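Local coordinates for protein annexin (Schistosoma mansoni, PDB 4MDU) that binds acidic phospholipid membranes in a calcium-dependent manner, aggregates liposomes when calcium is present, and forms homodimers, at the interface of chains A and B. Sequence-based numbering; all coordinates share one arbitrary frame. Chains: chain A/B, Annexin.

Contact 1: the interface of chains A and B. Residues chain A 177, 271-273, 276; chain B 124-125.
B:Leu124 and B:Gly125, part of the calcium-binding loop of the second annexin repeat, lie against A:Thr272 and A:Ser273 through two successive parallel beta-bridge pairs between the two subunits of the homodimer. The amide N of A:Ser273 donates to the carbonyl O of B:Leu124 at 2.9 Å, with an angle of 138° at the hydrogen. The next amide, B:Gly125 N, points the other way and meets OD2 of the A:Asp177 carboxylate at 2.8 Å. This second bond is straighter, 168° at the hydrogen, and uses the anti side of OD2, somewhat out of the carboxylate plane. One peptide unit of chain B is thus held through both its C=O and its N-H.

Packing is tight around this peptide. A:Tyr276, its CG anti to the backbone N (chi1 -179°), brings CB to within 3.5 Å of B:Gly125 CA. A:Asp177 CB sits over the centre of one face of the tyrosine ring, an arrangement that may steady the carboxylate. B:Gly125 N lies off the same ring face, displaced outward near A:Tyr276 CD2, at 3.7 Å. Beyond the ring, B:Leu124 CB lies 3.7 Å from the methyl CG2 of A:Thr272, and both CB and CD1 of the leucine lie against the carbonyl O of A:Glu271.

The looser, hydrated part begins at the same carboxylate oxygen that receives the glycine amide. There a water bridges the chains, lying 3.3 Å from A:Asp177 OD2, a long contact, and 2.9 Å from the carbonyl O of B:Gly125.

Contact 2: the interface of chains A and B. Residues chain A 124-127; chain B 272-275.
The calcium-binding loop of the second annexin repeat, here A:Leu124 to A:Asn127, runs alongside the segment B:Thr272 to B:Asp275, where chain B enters helix 274-288. A:Leu124 forms a parallel beta bridge with B:Thr272. Its carbonyl O accepts a hydrogen bond from the amide N of B:Ser273 at 2.9 Å, and this backbone pairing sets the register of the two segments.

Small apolar groups flank this bond. On one flank the methyl CG2 of B:Thr272 faces A:Leu124 CB at 3.9 Å; a chi1 of 65° sets OG1 between the backbone N and the carbonyl carbon and turns the methyl towards the leucine. Further along the loop, A:Asn127 meets B:Ser273 through their CB atoms, also 3.9 Å apart; the CB methylene of the asparagine rather than its terminal amide makes this contact.

Backbone also meets backbone where the carbonyl O of A:Thr126 lies in contact with B:Gly274 CA. B:Ser273 contributes 44 Å² of hidden surface, whereas B:Asp275 is barely touched.

A:Gly125 and B:Asp275 are calcium ligands in the metal-bound protein, although the present structure is the apo form, so the dimer contact lies beside metal-binding elements of both subunits. On the chain B side it sits at the N-terminal end of helix 274-288, in the third annexin repeat.

Contact 1: the interface of chains A and B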
ATOM      1  N   ASP A 177     -12.909  -5.154  -6.809  1.00 31.83           N
ATOM      2  CA  ASP A 177     -12.805  -6.412  -6.086  1.00 33.93           C
ATOM      3  C   ASP A 177     -12.579  -6.200  -4.583  1.00 32.81           C
ATOM      4  O   ASP A 177     -13.276  -6.791  -3.755  1.00 35.69           O
ATOM      5  CB  ASP A 177     -11.686  -7.248  -6.695  1.00 34.32           C
ATOM      6  CG  ASP A 177     -11.893  -7.486  -8.175  1.00 40.48           C
ATOM      7  OD1 ASP A 177     -13.030  -7.860  -8.531  1.00 39.28           O
ATOM      8  OD2 ASP A 177     -10.939  -7.299  -8.973  1.00 39.47           O
ATOM      9  N   GLU A 271      -1.804 -13.851  -7.967  1.00 47.42           N
ATOM     10  CA  GLU A 271      -2.993 -13.636  -8.801  1.00 46.45           C
ATOM     11  C   GLU A 271      -3.751 -12.339  -8.513  1.00 48.67           C
ATOM     12  O   GLU A 271      -4.650 -11.951  -9.261  1.00 55.00           O
ATOM     13  CB  GLU A 271      -3.956 -14.813  -8.663  1.00 55.25           C
ATOM     14  CG  GLU A 271      -3.311 -16.158  -8.956  1.00 68.90           C
ATOM     15  CD  GLU A 271      -2.637 -16.194 -10.314  1.00 76.65           C
ATOM     16  OE1 GLU A 271      -1.390 -16.101 -10.369  1.00 72.64           O
ATOM     17  OE2 GLU A 271      -3.362 -16.312 -11.326  1.00 82.34           O
ATOM     18  N   THR A 272      -3.398 -11.669  -7.429  1.00 43.25           N
ATOM     19  CA  THR A 272      -4.141 -10.485  -7.042  1.00 45.31           C
ATOM     20  C   THR A 272      -3.195  -9.327  -6.792  1.00 42.35           C
ATOM     21  O   THR A 272      -1.995  -9.535  -6.636  1.00 43.25           O
ATOM     22  CB  THR A 272      -4.994 -10.751  -5.794  1.00 40.06           C
ATOM     23  OG1 THR A 272      -4.140 -11.106  -4.705  1.00 33.82           O
ATOM     24  CG2 THR A 272      -5.974 -11.886  -6.054  1.00 43.69           C
ATOM     25  N   SER A 273      -3.736  -8.110  -6.762  1.00 36.87           N
ATOM     26  CA  SER A 273      -2.911  -6.921  -6.560  1.00 38.94           C
ATOM     27  C   SER A 273      -3.542  -5.935  -5.583  1.00 39.13           C
ATOM     28  O   SER A 273      -4.705  -6.094  -5.183  1.00 32.65           O
ATOM     29  CB  SER A 273      -2.638  -6.216  -7.895  1.00 37.61           C
ATOM     30  OG  SER A 273      -1.976  -7.080  -8.800  1.00 48.22           O
ATOM     31  N   TYR A 276      -6.761  -5.421  -2.634  1.00 38.54           N
ATOM     32  CA  TYR A 276      -7.514  -6.662  -2.706  1.00 35.50           C
ATOM     33  C   TYR A 276      -6.604  -7.786  -2.250  1.00 33.90           C
ATOM     34  O   TYR A 276      -7.000  -8.644  -1.456  1.00 34.89           O
ATOM     35  CB  TYR A 276      -8.028  -6.926  -4.120  1.00 33.20           C
ATOM     36  CG  TYR A 276      -8.836  -8.196  -4.219  1.00 33.01           C
ATOM     37  CD1 TYR A 276      -9.962  -8.394  -3.423  1.00 24.43           C
ATOM     38  CD2 TYR A 276      -8.474  -9.202  -5.102  1.00 35.70           C
ATOM     39  CE1 TYR A 276     -10.693  -9.557  -3.501  1.00 23.26           C
ATOM     40  CE2 TYR A 276      -9.208 -10.363  -5.194  1.00 43.75           C
ATOM     41  CZ  TYR A 276     -10.317 -10.542  -4.389  1.00 38.90           C
ATOM     42  OH  TYR A 276     -11.037 -11.721  -4.475  1.00 37.32           O
TER
ATOM     43  N   LEU B 124      -7.117  -9.309 -10.903  1.00 43.75           N
ATOM     44  CA  LEU B 124      -7.875  -9.342  -9.663  1.00 45.16           C
ATOM     45  C   LEU B 124      -7.330  -8.290  -8.706  1.00 35.17           C
ATOM     46  O   LEU B 124      -6.152  -8.317  -8.347  1.00 38.99           O
ATOM     47  CB  LEU B 124      -7.768 -10.729  -9.035  1.00 54.85           C
ATOM     48  CG  LEU B 124      -8.493 -11.817  -9.818  1.00 60.05           C
ATOM     49  CD1 LEU B 124      -8.043 -13.192  -9.375  1.00 63.72           C
ATOM     50  CD2 LEU B 124      -9.991 -11.640  -9.651  1.00 61.42           C
ATOM     51  N   GLY B 125      -8.193  -7.376  -8.283  1.00 40.17           N
ATOM     52  CA  GLY B 125      -7.748  -6.226  -7.525  1.00 40.37           C
ATOM     53  C   GLY B 125      -7.128  -5.235  -8.493  1.00 44.91           C
ATOM     54  O   GLY B 125      -7.224  -5.397  -9.714  1.00 48.75           O
TER
HETATM   55  O   HOH W   1      -9.617  -5.518 -11.405  1.00 37.01           O

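Contact 2: the interface of chains A and B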
ATOM      1  N   LEU A 124      -9.022  12.802   4.917  1.00 35.63           N
ATOM      2  CA  LEU A 124      -8.679  12.925   3.509  1.00 40.68           C
ATOM      3  C   LEU A 124      -7.979  11.654   3.065  1.00 36.26           C
ATOM      4  O   LEU A 124      -6.962  11.270   3.629  1.00 39.00           O
ATOM      5  CB  LEU A 124      -7.761  14.128   3.281  1.00 48.25           C
ATOM      6  CG  LEU A 124      -8.460  15.486   3.262  1.00 51.89           C
ATOM      7  CD1 LEU A 124      -7.458  16.605   3.030  1.00 44.53           C
ATOM      8  CD2 LEU A 124      -9.536  15.484   2.182  1.00 53.68           C
ATOM      9  N   GLY A 125      -8.515  11.008   2.046  1.00 27.92           N
ATOM     10  CA  GLY A 125      -7.996   9.715   1.659  1.00 29.03           C
ATOM     11  C   GLY A 125      -8.491   8.663   2.637  1.00 34.96           C
ATOM     12  O   GLY A 125      -8.798   8.957   3.788  1.00 44.20           O
ATOM     13  N   THR A 126      -8.566   7.430   2.169  1.00 35.74           N
ATOM     14  CA  THR A 126      -9.044   6.318   2.968  1.00 30.85           C
ATOM     15  C   THR A 126      -7.872   5.540   3.566  1.00 27.30           C
ATOM     16  O   THR A 126      -6.986   5.084   2.855  1.00 27.14           O
ATOM     17  CB  THR A 126      -9.880   5.384   2.093  1.00 27.71           C
ATOM     18  OG1 THR A 126     -10.964   6.135   1.553  1.00 33.04           O
ATOM     19  CG2 THR A 126     -10.431   4.222   2.909  1.00 26.37           C
ATOM     20  N   ASN A 127      -7.859   5.403   4.883  1.00 26.10           N
ATOM     21  CA  ASN A 127      -6.833   4.599   5.517  1.00 23.29           C
ATOM     22  C   ASN A 127      -7.205   3.109   5.458  1.00 27.04           C
ATOM     23  O   ASN A 127      -7.653   2.519   6.438  1.00 28.38           O
ATOM     24  CB  ASN A 127      -6.606   5.041   6.963  1.00 23.28           C
ATOM     25  CG  ASN A 127      -5.320   4.470   7.527  1.00 35.32           C
ATOM     26  OD1 ASN A 127      -4.859   3.422   7.071  1.00 37.69           O
ATOM     27  ND2 ASN A 127      -4.729   5.154   8.507  1.00 35.36           N
TER
ATOM     28  N   THR B 272      -3.426  13.451   5.194  1.00 39.25           N
ATOM     29  CA  THR B 272      -4.021  12.508   4.260  1.00 37.23           C
ATOM     30  C   THR B 272      -3.579  11.101   4.594  1.00 40.82           C
ATOM     31  O   THR B 272      -2.604  10.909   5.318  1.00 47.60           O
ATOM     32  CB  THR B 272      -3.607  12.819   2.820  1.00 34.79           C
ATOM     33  OG1 THR B 272      -2.190  12.634   2.679  1.00 31.84           O
ATOM     34  CG2 THR B 272      -3.967  14.254   2.470  1.00 35.14           C
ATOM     35  N   SER B 273      -4.293  10.117   4.059  1.00 30.32           N
ATOM     36  CA  SER B 273      -4.012   8.723   4.366  1.00 35.27           C
ATOM     37  C   SER B 273      -4.160   7.871   3.137  1.00 34.34           C
ATOM     38  O   SER B 273      -4.694   8.329   2.120  1.00 30.85           O
ATOM     39  CB  SER B 273      -4.996   8.217   5.417  1.00 31.74           C
ATOM     40  OG  SER B 273      -5.007   9.096   6.514  1.00 44.65           O
ATOM     41  N   GLY B 274      -3.706   6.619   3.246  1.00 32.79           N
ATOM     42  CA  GLY B 274      -3.930   5.616   2.217  1.00 23.14           C
ATOM     43  C   GLY B 274      -3.232   5.940   0.910  1.00 25.60           C
ATOM     44  O   GLY B 274      -2.229   6.644   0.889  1.00 29.33           O
ATOM     45  N   ASP B 275      -3.762   5.408  -0.185  1.00 31.60           N
ATOM     46  CA  ASP B 275      -3.174   5.633  -1.494  1.00 29.29           C
ATOM     47  C   ASP B 275      -3.237   7.092  -1.893  1.00 35.08           C
ATOM     48  O   ASP B 275      -2.422   7.563  -2.699  1.00 37.45           O
ATOM     49  CB  ASP B 275      -3.858   4.756  -2.535  1.00 37.80           C
ATOM     50  CG  ASP B 275      -3.304   3.346  -2.536  1.00 40.00           C
ATOM     51  OD1 ASP B 275      -2.124   3.183  -2.150  1.00 42.04           O
ATOM     52  OD2 ASP B 275      -4.036   2.407  -2.904  1.00 38.90           O
TER

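Contacts 1 and 2 lie about 19 Å apart, measured between the centres of their C-alpha atoms, and belong to one two-fold symmetric interface. Both pair residues 124-125 of one subunit with 272-273 of the other, with the chains exchanged. Contact 1 extends this shared core towards A:Asp177 and A:Tyr276, whereas contact 2 follows the calcium loop on to A:Asn127 and the start of helix 274-288. The second-repeat calcium loop of one subunit thus packs on the third repeat of the other, with A:Asp177 of the second repeat joining in contact 1. Having calcium-ligand residues in these segments suggests that dimer geometry and metal binding could influence each other.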